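Local coordinates for vacuolar protein sorting protein 36 (Saccharomyces cerevisiae, PDB 2CAY) that forms part of the ESCRT-II complex in multivesicular-body sorting, where its PH domain (GLUE) probably binds membrane lipids and helps to link ESCRT-II to ESCRT-I, at residues I55-Q60 / E129-N134; L77-L82 / E133-E138; V15-S20 / I63-A68; L48-G53 / N73-E78. One frame throughout, in Å; residues are numbered along the deposited sequence.

Contact 1 of 4, residues I55-Q60 / E129-N134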
# COMPACT_ATOMS: atom_id res chain seq x y z
N ILE A 55 -21.37 -12.17 -1.18
CA ILE A 55 -20.83 -12.00 0.14
C ILE A 55 -21.87 -11.24 0.97
O ILE A 55 -22.43 -10.25 0.48
CB ILE A 55 -19.39 -11.34 0.12
CG1 ILE A 55 -18.62 -11.59 1.41
CG2 ILE A 55 -19.45 -9.84 -0.20
CD1 ILE A 55 -18.04 -13.03 1.52
N PHE A 56 -22.17 -11.74 2.17
CA PHE A 56 -23.16 -11.12 3.07
C PHE A 56 -22.44 -10.70 4.33
O PHE A 56 -21.69 -11.49 4.93
CB PHE A 56 -24.24 -12.13 3.53
CG PHE A 56 -25.22 -12.54 2.48
CD1 PHE A 56 -24.82 -13.27 1.36
CD2 PHE A 56 -26.56 -12.23 2.63
CE1 PHE A 56 -25.76 -13.68 0.38
CE2 PHE A 56 -27.51 -12.63 1.65
CZ PHE A 56 -27.10 -13.36 0.54
N LEU A 57 -22.71 -9.48 4.78
CA LEU A 57 -22.30 -9.05 6.09
C LEU A 57 -23.54 -9.08 6.98
O LEU A 57 -24.59 -8.49 6.63
CB LEU A 57 -21.72 -7.62 6.06
CG LEU A 57 -21.41 -7.02 7.45
CD1 LEU A 57 -20.11 -7.66 7.98
CD2 LEU A 57 -21.20 -5.50 7.26
N THR A 58 -23.41 -9.73 8.13
CA THR A 58 -24.46 -9.67 9.14
C THR A 58 -23.88 -9.02 10.37
O THR A 58 -22.67 -8.75 10.48
CB THR A 58 -25.05 -11.09 9.52
OG1 THR A 58 -24.13 -11.77 10.38
CG2 THR A 58 -25.38 -11.96 8.30
N SER A 59 -24.77 -8.77 11.33
CA SER A 59 -24.41 -8.33 12.65
C SER A 59 -23.37 -9.25 13.37
O SER A 59 -22.70 -8.79 14.27
CB SER A 59 -25.70 -8.22 13.53
OG SER A 59 -26.57 -9.35 13.39
N GLN A 60 -23.24 -10.50 12.95
CA GLN A 60 -22.37 -11.45 13.64
C GLN A 60 -21.28 -12.04 12.76
O GLN A 60 -20.29 -12.52 13.29
CB GLN A 60 -23.20 -12.65 14.14
CG GLN A 60 -24.29 -12.25 15.15
CD GLN A 60 -25.06 -13.46 15.64
OE1 GLN A 60 -24.58 -14.58 15.55
NE2 GLN A 60 -26.27 -13.23 16.15
N GLU A 129 -16.09 -2.68 8.41
CA GLU A 129 -15.33 -1.91 9.40
C GLU A 129 -16.21 -1.48 10.59
O GLU A 129 -15.80 -1.59 11.76
CB GLU A 129 -14.70 -0.67 8.76
CG GLU A 129 -13.48 -0.94 7.87
CD GLU A 129 -12.93 0.34 7.14
OE1 GLU A 129 -13.68 1.35 6.96
OE2 GLU A 129 -11.75 0.29 6.68
N ARG A 130 -17.43 -1.02 10.28
CA ARG A 130 -18.36 -0.54 11.30
C ARG A 130 -18.88 -1.69 12.17
O ARG A 130 -18.93 -1.53 13.38
CB ARG A 130 -19.53 0.23 10.67
CG ARG A 130 -20.49 0.87 11.68
CD ARG A 130 -21.47 1.85 11.02
NE ARG A 130 -20.76 3.07 10.64
CZ ARG A 130 -20.95 4.27 11.18
NH1 ARG A 130 -21.89 4.48 12.10
NH2 ARG A 130 -20.20 5.28 10.75
N ALA A 131 -19.23 -2.81 11.53
CA ALA A 131 -19.79 -3.99 12.20
C ALA A 131 -18.73 -4.60 13.13
O ALA A 131 -19.01 -4.90 14.30
CB ALA A 131 -20.30 -5.01 11.18
N LEU A 132 -17.48 -4.71 12.62
CA LEU A 132 -16.35 -5.09 13.46
C LEU A 132 -16.14 -4.15 14.65
O LEU A 132 -16.03 -4.60 15.80
CB LEU A 132 -15.05 -5.21 12.63
CG LEU A 132 -13.83 -5.65 13.46
CD1 LEU A 132 -14.08 -6.98 14.19
CD2 LEU A 132 -12.61 -5.75 12.57
N GLU A 133 -16.05 -2.85 14.40
CA GLU A 133 -15.87 -1.91 15.49
C GLU A 133 -16.97 -2.02 16.59
O GLU A 133 -16.64 -1.93 17.79
CB GLU A 133 -15.71 -0.47 14.98
CG GLU A 133 -15.20 0.52 16.07
CD GLU A 133 -13.68 0.45 16.35
OE1 GLU A 133 -12.98 -0.52 15.95
OE2 GLU A 133 -13.18 1.39 17.00
N ASN A 134 -18.23 -2.28 16.22
CA ASN A 134 -19.31 -2.45 17.20
C ASN A 134 -19.00 -3.62 18.14
O ASN A 134 -19.30 -3.57 19.33
CB ASN A 134 -20.69 -2.70 16.55
CG ASN A 134 -21.25 -1.47 15.81
OD1 ASN A 134 -20.81 -0.35 16.02
ND2 ASN A 134 -22.20 -1.71 14.93
O HOH W 1 -21.66 -5.93 14.53

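Contact 2 of 4, residues L77-L82 / E133-E138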
# COMPACT_ATOMS: atom_id res chain seq x y z
N LEU A 77 -17.64 -16.81 8.54
CA LEU A 77 -16.58 -16.40 9.43
C LEU A 77 -17.19 -15.59 10.58
O LEU A 77 -18.00 -14.68 10.33
CB LEU A 77 -15.63 -15.49 8.58
CG LEU A 77 -14.12 -15.39 8.74
CD1 LEU A 77 -13.42 -16.73 8.54
CD2 LEU A 77 -13.58 -14.43 7.73
N GLU A 78 -16.82 -15.84 11.83
CA GLU A 78 -17.34 -15.00 12.93
C GLU A 78 -16.61 -13.66 13.02
O GLU A 78 -15.40 -13.64 13.11
CB GLU A 78 -17.22 -15.68 14.30
CG GLU A 78 -17.76 -17.11 14.41
CD GLU A 78 -19.27 -17.20 14.43
OE1 GLU A 78 -19.98 -16.20 14.72
OE2 GLU A 78 -19.76 -18.31 14.15
N LEU A 79 -17.36 -12.55 13.02
CA LEU A 79 -16.75 -11.24 13.29
C LEU A 79 -16.00 -11.21 14.63
O LEU A 79 -14.99 -10.52 14.77
CB LEU A 79 -17.79 -10.13 13.25
CG LEU A 79 -18.47 -9.84 11.91
CD1 LEU A 79 -19.63 -8.82 12.13
CD2 LEU A 79 -17.45 -9.35 10.84
N ASP A 80 -16.50 -11.94 15.61
CA ASP A 80 -15.83 -12.06 16.91
C ASP A 80 -14.42 -12.69 16.84
O ASP A 80 -13.67 -12.58 17.79
CB ASP A 80 -16.69 -12.87 17.89
CG ASP A 80 -16.18 -12.75 19.33
OD1 ASP A 80 -16.26 -11.63 19.92
OD2 ASP A 80 -15.68 -13.77 19.86
N ASP A 81 -14.06 -13.34 15.74
CA ASP A 81 -12.71 -13.92 15.58
C ASP A 81 -11.70 -12.94 14.90
O ASP A 81 -10.50 -13.28 14.71
CB ASP A 81 -12.80 -15.23 14.81
CG ASP A 81 -13.48 -16.35 15.64
OD1 ASP A 81 -13.60 -16.20 16.88
OD2 ASP A 81 -13.89 -17.37 15.03
N LEU A 82 -12.18 -11.75 14.55
CA LEU A 82 -11.37 -10.77 13.82
C LEU A 82 -10.86 -9.64 14.70
O LEU A 82 -11.52 -9.21 15.64
CB LEU A 82 -12.19 -10.15 12.66
CG LEU A 82 -12.75 -11.06 11.56
CD1 LEU A 82 -13.37 -10.19 10.43
CD2 LEU A 82 -11.69 -12.04 10.97
N GLU A 133 -16.05 -2.85 14.40
CA GLU A 133 -15.87 -1.91 15.49
C GLU A 133 -16.97 -2.02 16.59
O GLU A 133 -16.64 -1.93 17.79
CB GLU A 133 -15.71 -0.47 14.98
CG GLU A 133 -15.20 0.52 16.07
CD GLU A 133 -13.68 0.45 16.35
OE1 GLU A 133 -12.98 -0.52 15.95
OE2 GLU A 133 -13.18 1.39 17.00
N ASN A 134 -18.23 -2.28 16.22
CA ASN A 134 -19.31 -2.45 17.20
C ASN A 134 -19.00 -3.62 18.14
O ASN A 134 -19.30 -3.57 19.33
CB ASN A 134 -20.69 -2.70 16.55
CG ASN A 134 -21.25 -1.47 15.81
OD1 ASN A 134 -20.81 -0.35 16.02
ND2 ASN A 134 -22.20 -1.71 14.93
N ILE A 135 -18.47 -4.70 17.58
CA ILE A 135 -18.14 -5.88 18.39
C ILE A 135 -16.92 -5.59 19.27
O ILE A 135 -16.95 -5.90 20.47
CB ILE A 135 -17.93 -7.09 17.51
CG1 ILE A 135 -19.30 -7.53 16.99
CG2 ILE A 135 -17.22 -8.21 18.29
CD1 ILE A 135 -19.23 -8.20 15.71
N LEU A 136 -15.88 -4.98 18.71
CA LEU A 136 -14.64 -4.72 19.45
C LEU A 136 -14.84 -3.82 20.65
O LEU A 136 -14.28 -4.09 21.71
CB LEU A 136 -13.52 -4.16 18.55
CG LEU A 136 -12.90 -5.18 17.58
CD1 LEU A 136 -11.86 -4.51 16.64
CD2 LEU A 136 -12.27 -6.36 18.33
N THR A 137 -15.62 -2.75 20.47
CA THR A 137 -15.80 -1.74 21.52
C THR A 137 -16.88 -2.18 22.51
O THR A 137 -16.98 -1.63 23.61
CB THR A 137 -16.14 -0.37 20.93
OG1 THR A 137 -17.32 -0.49 20.12
CG2 THR A 137 -14.97 0.17 20.08
N GLU A 138 -17.71 -3.11 22.05
CA GLU A 138 -18.38 -4.20 22.80
C GLU A 138 -19.90 -4.24 22.83
O GLU A 138 -20.47 -5.31 22.64
CB GLU A 138 -17.72 -4.64 24.14
CG GLU A 138 -17.61 -3.64 25.28
CD GLU A 138 -18.91 -3.39 26.02
OE1 GLU A 138 -18.84 -2.95 27.20
OE2 GLU A 138 -19.99 -3.63 25.45

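Contact 3 of 4, residues V15-S20 / I63-A68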
# COMPACT_ATOMS: atom_id res chain seq x y z
N VAL A 15 -22.03 -23.10 6.23
CA VAL A 15 -23.28 -22.31 6.33
C VAL A 15 -24.36 -22.99 5.46
O VAL A 15 -24.12 -23.29 4.29
CB VAL A 15 -23.07 -20.81 5.87
CG1 VAL A 15 -24.43 -20.10 5.68
CG2 VAL A 15 -22.26 -20.05 6.89
N GLU A 16 -25.54 -23.21 6.03
CA GLU A 16 -26.67 -23.77 5.29
C GLU A 16 -27.39 -22.66 4.56
O GLU A 16 -27.49 -21.54 5.09
CB GLU A 16 -27.67 -24.43 6.25
CG GLU A 16 -27.15 -25.63 7.05
CD GLU A 16 -28.27 -26.29 7.88
OE1 GLU A 16 -29.44 -26.21 7.46
OE2 GLU A 16 -28.00 -26.85 8.95
N THR A 17 -27.89 -22.96 3.37
CA THR A 17 -28.70 -22.03 2.60
C THR A 17 -29.98 -22.69 2.06
O THR A 17 -30.10 -23.92 2.02
CB THR A 17 -27.95 -21.50 1.37
OG1 THR A 17 -27.89 -22.53 0.37
CG2 THR A 17 -26.54 -21.04 1.74
N THR A 18 -30.94 -21.87 1.63
CA THR A 18 -32.06 -22.37 0.85
C THR A 18 -31.58 -22.82 -0.53
O THR A 18 -30.44 -22.55 -0.95
CB THR A 18 -33.19 -21.32 0.73
OG1 THR A 18 -32.74 -20.25 -0.13
CG2 THR A 18 -33.56 -20.75 2.10
N SER A 19 -32.43 -23.54 -1.24
CA SER A 19 -32.11 -23.96 -2.61
C SER A 19 -31.71 -22.75 -3.48
O SER A 19 -30.78 -22.84 -4.30
CB SER A 19 -33.33 -24.69 -3.20
OG SER A 19 -34.55 -24.11 -2.71
N SER A 20 -32.38 -21.63 -3.27
CA SER A 20 -32.13 -20.41 -4.05
C SER A 20 -30.87 -19.61 -3.62
O SER A 20 -30.51 -18.61 -4.26
CB SER A 20 -33.38 -19.52 -4.04
OG SER A 20 -33.69 -19.08 -2.73
N ILE A 63 -20.42 -13.95 5.46
CA ILE A 63 -20.87 -15.19 4.88
C ILE A 63 -20.66 -15.22 3.39
O ILE A 63 -21.06 -14.31 2.68
CB ILE A 63 -22.37 -15.43 5.19
CG1 ILE A 63 -22.60 -15.59 6.72
CG2 ILE A 63 -22.93 -16.64 4.36
CD1 ILE A 63 -24.09 -15.48 7.11
N TYR A 64 -20.01 -16.26 2.91
CA TYR A 64 -19.83 -16.46 1.47
C TYR A 64 -20.83 -17.49 0.96
O TYR A 64 -20.83 -18.63 1.44
CB TYR A 64 -18.38 -16.91 1.19
CG TYR A 64 -18.15 -17.40 -0.22
CD1 TYR A 64 -17.75 -16.52 -1.25
CD2 TYR A 64 -18.34 -18.75 -0.54
CE1 TYR A 64 -17.56 -16.99 -2.55
CE2 TYR A 64 -18.15 -19.22 -1.83
CZ TYR A 64 -17.76 -18.33 -2.82
OH TYR A 64 -17.58 -18.80 -4.09
N ILE A 65 -21.66 -17.08 -0.01
CA ILE A 65 -22.65 -17.98 -0.65
C ILE A 65 -22.19 -18.33 -2.07
O ILE A 65 -22.22 -17.48 -2.98
CB ILE A 65 -24.10 -17.37 -0.70
CG1 ILE A 65 -24.59 -16.95 0.69
CG2 ILE A 65 -25.07 -18.34 -1.40
CD1 ILE A 65 -24.58 -18.07 1.76
N ASP A 66 -21.75 -19.57 -2.25
CA ASP A 66 -21.24 -20.03 -3.54
C ASP A 66 -22.28 -19.92 -4.66
O ASP A 66 -23.42 -20.34 -4.49
CB ASP A 66 -20.70 -21.46 -3.41
CG ASP A 66 -19.84 -21.85 -4.59
OD1 ASP A 66 -18.81 -21.16 -4.85
OD2 ASP A 66 -20.23 -22.81 -5.30
N ASP A 67 -21.90 -19.36 -5.81
CA ASP A 67 -22.86 -19.21 -6.90
C ASP A 67 -23.26 -20.58 -7.46
O ASP A 67 -24.44 -20.82 -7.67
CB ASP A 67 -22.31 -18.34 -8.03
CG ASP A 67 -22.43 -16.83 -7.75
OD1 ASP A 67 -23.07 -16.40 -6.75
OD2 ASP A 67 -21.89 -16.06 -8.57
N ALA A 68 -22.28 -21.46 -7.66
CA ALA A 68 -22.48 -22.74 -8.34
C ALA A 68 -23.19 -23.77 -7.43
O ALA A 68 -24.18 -24.39 -7.85
CB ALA A 68 -21.14 -23.30 -8.87

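Contact 4 of 4, residues L48-G53 / N73-E78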
# COMPACT_ATOMS: atom_id res chain seq x y z
N LEU A 48 -9.59 -22.45 -4.03
CA LEU A 48 -10.07 -23.09 -5.26
C LEU A 48 -11.52 -23.47 -5.09
O LEU A 48 -11.94 -23.94 -4.02
CB LEU A 48 -9.20 -24.32 -5.59
CG LEU A 48 -7.69 -24.07 -5.71
CD1 LEU A 48 -7.01 -25.34 -6.18
CD2 LEU A 48 -7.35 -22.87 -6.65
N GLN A 49 -12.32 -23.22 -6.13
CA GLN A 49 -13.76 -23.56 -6.06
C GLN A 49 -14.58 -22.65 -5.13
O GLN A 49 -15.76 -22.91 -4.86
CB GLN A 49 -13.95 -25.04 -5.69
CG GLN A 49 -13.25 -26.01 -6.65
CD GLN A 49 -13.53 -25.68 -8.10
OE1 GLN A 49 -14.69 -25.53 -8.51
NE2 GLN A 49 -12.47 -25.55 -8.90
N ARG A 50 -13.97 -21.56 -4.64
CA ARG A 50 -14.74 -20.56 -3.91
C ARG A 50 -14.41 -19.20 -4.51
O ARG A 50 -14.11 -18.26 -3.79
CB ARG A 50 -14.42 -20.55 -2.42
CG ARG A 50 -14.56 -21.92 -1.65
CD ARG A 50 -15.97 -22.32 -1.47
NE ARG A 50 -16.09 -23.66 -0.88
CZ ARG A 50 -15.94 -24.81 -1.55
NH1 ARG A 50 -15.68 -24.82 -2.86
NH2 ARG A 50 -16.08 -25.97 -0.90
N GLN A 51 -14.48 -19.13 -5.83
CA GLN A 51 -14.06 -17.97 -6.59
C GLN A 51 -15.18 -17.06 -7.14
O GLN A 51 -14.89 -16.00 -7.69
CB GLN A 51 -13.10 -18.41 -7.70
CG GLN A 51 -11.72 -18.80 -7.15
CD GLN A 51 -11.10 -17.69 -6.25
OE1 GLN A 51 -10.84 -17.90 -5.08
NE2 GLN A 51 -10.88 -16.52 -6.82
N ARG A 52 -16.44 -17.47 -6.97
CA ARG A 52 -17.57 -16.65 -7.42
C ARG A 52 -18.80 -16.93 -6.56
O ARG A 52 -19.46 -17.99 -6.68
CB ARG A 52 -17.86 -16.86 -8.91
CG ARG A 52 -18.89 -15.88 -9.50
CD ARG A 52 -19.10 -16.16 -10.99
NE ARG A 52 -17.83 -16.04 -11.73
CZ ARG A 52 -17.08 -17.07 -12.14
NH1 ARG A 52 -17.47 -18.33 -11.91
NH2 ARG A 52 -15.94 -16.83 -12.79
N GLY A 53 -19.07 -15.97 -5.69
CA GLY A 53 -20.16 -16.05 -4.74
C GLY A 53 -20.65 -14.67 -4.35
O GLY A 53 -20.02 -13.63 -4.68
N ASN A 73 -21.15 -25.42 -0.78
CA ASN A 73 -19.86 -24.71 -0.75
C ASN A 73 -19.89 -23.31 -0.11
O ASN A 73 -18.94 -22.53 -0.23
CB ASN A 73 -19.25 -24.71 -2.15
CG ASN A 73 -18.89 -26.13 -2.65
OD1 ASN A 73 -18.98 -27.09 -1.89
ND2 ASN A 73 -18.49 -26.25 -3.91
N SER A 74 -20.95 -23.02 0.61
CA SER A 74 -21.05 -21.77 1.38
C SER A 74 -20.33 -21.82 2.73
O SER A 74 -20.26 -22.89 3.39
CB SER A 74 -22.52 -21.36 1.52
OG SER A 74 -23.09 -21.22 0.23
N LEU A 75 -19.79 -20.68 3.14
CA LEU A 75 -18.92 -20.58 4.33
C LEU A 75 -19.20 -19.34 5.16
O LEU A 75 -19.65 -18.32 4.63
CB LEU A 75 -17.44 -20.57 3.92
CG LEU A 75 -16.83 -21.81 3.26
CD1 LEU A 75 -15.45 -21.46 2.69
CD2 LEU A 75 -16.76 -22.98 4.28
N GLY A 76 -18.91 -19.43 6.45
CA GLY A 76 -19.10 -18.33 7.37
C GLY A 76 -17.85 -18.08 8.20
O GLY A 76 -17.09 -19.00 8.50
N LEU A 77 -17.64 -16.81 8.54
CA LEU A 77 -16.58 -16.40 9.43
C LEU A 77 -17.19 -15.59 10.58
O LEU A 77 -18.00 -14.68 10.33
CB LEU A 77 -15.63 -15.49 8.58
CG LEU A 77 -14.12 -15.39 8.74
CD1 LEU A 77 -13.42 -16.73 8.54
CD2 LEU A 77 -13.58 -14.43 7.73
N GLU A 78 -16.82 -15.84 11.83
CA GLU A 78 -17.34 -15.00 12.93
C GLU A 78 -16.61 -13.66 13.02
O GLU A 78 -15.40 -13.64 13.11
CB GLU A 78 -17.22 -15.68 14.30
CG GLU A 78 -17.76 -17.11 14.41
CD GLU A 78 -19.27 -17.20 14.43
OE1 GLU A 78 -19.98 -16.20 14.72
OE2 GLU A 78 -19.76 -18.31 14.15

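Contact 1 of 4, residues I55-Q60 / E129-N134
A single water joins Ser-59 to Ala-131, and it is the one polar link here between the helix and the loop just past strand 53-58. It donates to both backbone carbonyls, 2.9 Å from Ala-131 O and 3.1 Å from Ser-59 O, so the two acceptors share one molecule's two hydrogens. Beside it the direct touch is small and apolar. The methyl of Ala-131 points at the strand and meets the fork of Leu-57, with CD2 4.1 Å from Ala-131 CB and CD1 of the same leucine almost as near. Leu-57 brings this fork across because its CG stands opposite the backbone N (chi1 173°), which extends the side chain toward the helix. This is the PH-domain arrangement in which the C-terminal helix, 122-137, packs against one end of the two-sheet sandwich; Phe-124, Ala-127 and Thr-128 of the same helix also press on Leu-57. Past the strand the chain turns away. Thr-58 OG1 accepts from Gln-60 N at 3.0 Å (158° at the hydrogen), an ST turn, and the same hydroxyl also pairs with Glu-29. Ser-59 and Gln-60 point away from the helix; it is the serine's backbone carbonyl that takes the water.

Contact 2 of 4, residues L77-L82 / E133-E138
Leu-79 against Ile-135 is an apolar contact at the margin of the domain, where the last turns of helix 122-137 lie beside the 3-10 turn that carries the chain from strand 75-78 into strand 82-88, from one sheet of the PH sandwich to the other. The two side chains cross at about a right angle. Ile-135 CD1 does most of the touching: it sits 3.4 Å from Leu-79 CB, tighter than usual for two carbons, and 3.7 Å from Leu-79 CD1. The other branch of the isoleucine faces Asp-80, whose OD1 lies 3.9 Å from Ile-135 CG2. CG1 of Ile-135 lies beside its own backbone N (chi1 -72°), which leaves CG2 on the carbonyl side, and the two branches thus serve different neighbours. One residue on, Leu-136 CD2 comes within 4.0 Å of Leu-82 O, while Ser-108 of the second subunit packs on Leu-136. Glu-133 O takes both Thr-137 N and Thr-137 OG1, the hydroxyl at 2.8 Å, from opposite faces of its plane. The Glu-133 carboxylate bonds to Ser-107 and Ser-108 of the second subunit. With no hydrogen bond between the two segments, their fit rests on van der Waals packing, mainly of the isoleucine methyls, while the Thr-137 hydroxyl is spent within the helix and the Glu-133 carboxylate on the neighbouring subunit.

Contact 3 of 4, residues V15-S20 / I63-A68
Ile-65 reaches across to Thr-17 from the strand 61-66, although its CB starts off to one side. Beyond CB the chain divides. One branch is CG2, which stays about 4.4 Å from Thr-17 CG2. CG1 follows the other and packs against the ring of Phe-56, the neighbour on strand 53-58. Two successive turns of about -55° (chi1 and chi2) then fold CD1 back toward the loop, where it meets Thr-17 CG2 at 3.6 Å, methyl to methyl, tip to tip; Val-15 CG1 stands further off, 4.4 Å from this same CD1. Two residues along, Val-15 CG1 lies 4.0 Å from Ile-63 CG2, these two side chains crossing at about a right angle. The segment 15-20, leaving strand 13-14, thus lies over the outer face of the strand, the face turned away from helix 122-137, and Pro-70 and Thr-71 add to the cover round Thr-17. The threonine is split by role: its methyl goes to the strand, while OG1 donates to Thr-18 O at 2.9 Å, tilted 29° from that carbonyl's plane. A serine in its place would probably keep that hydroxyl bond but leave Ile-65 CD1 without its methyl partner and open a gap over the strand. On the strand's other face Tyr-64 OH donates to the anti lone pair of Asp-66 OD1. The contact itself is hydrophobic throughout, with no hydrogen bond between loop and strand, so the Thr-17 hydroxyl is spent within the loop and burial of methyls is what holds it against strand 61-66.

Contact 4 of 4, residues L48-G53 / N73-E78
Arg-50 lays its guanidinium flat on the side chain of Asn-73, the two planes only 9° apart, and the tight part of this contact is that stack together with the Asn-73 carbonyl beside it. Asn-73 CB stands 3.4 Å from Arg-50 CZ, over the centre of the group, and CG of the asparagine is equally close to the same carbon. The arginine gets there by bending at chi2 (-72°), which swings its end back over the asparagine after a start pointing to one side. Arg-50 NE also comes to 3.1 Å from Asn-73 O. At the guanidinium's edge, near its plane, Leu-75 CD1 touches Arg-50 NE at 4.2 Å. The loop 48-53 runs from strand 45-46 of one PH-domain sheet into strand 53-58 of the other, and the arginine thus ties this crossing to Asn-73 and to Leu-75 of strand 75-78; Leu-40 and Tyr-64 pack on it too. In the loop, Arg-50 NH1 donates to Gln-49 O at 2.8 Å, approaching from above the carbonyl plane yet lying nearly in the guanidinium's own plane, which, with the stack, helps to set the group's rotation. Replacing Arg-50 by an alanine would probably leave the Asn-73 side chain without its flat cover and Gln-49 O without this donor. On the solvent side the packing thins out, and the Gln-49 side chain only skirts the segment 73-78.

All four contacts reach one sheet, through its neighbouring strands 53-58, 61-66 and 75-78. Contact 3 sits about 18 Å from contact 1 and 9 Å from contact 4, centre to centre; Phe-56 O probably bonds to Ile-63 N, and Tyr-64 N to Leu-75 O. Contacts 1 and 2 lie closest, about 8 Å apart, and share Glu-133 and Asn-134 of helix 122-137, while contact 2 meets contact 4 at Leu-77 and Glu-78, their centres about 20 Å apart. Along the chain contact 3 opens first, followed by contact 4, contact 1 and contact 2, with contact 3 closing before contact 2 opens. Together they tie the sheet's outer face, its loop crossing and the C-terminal helix into one PH-domain framework.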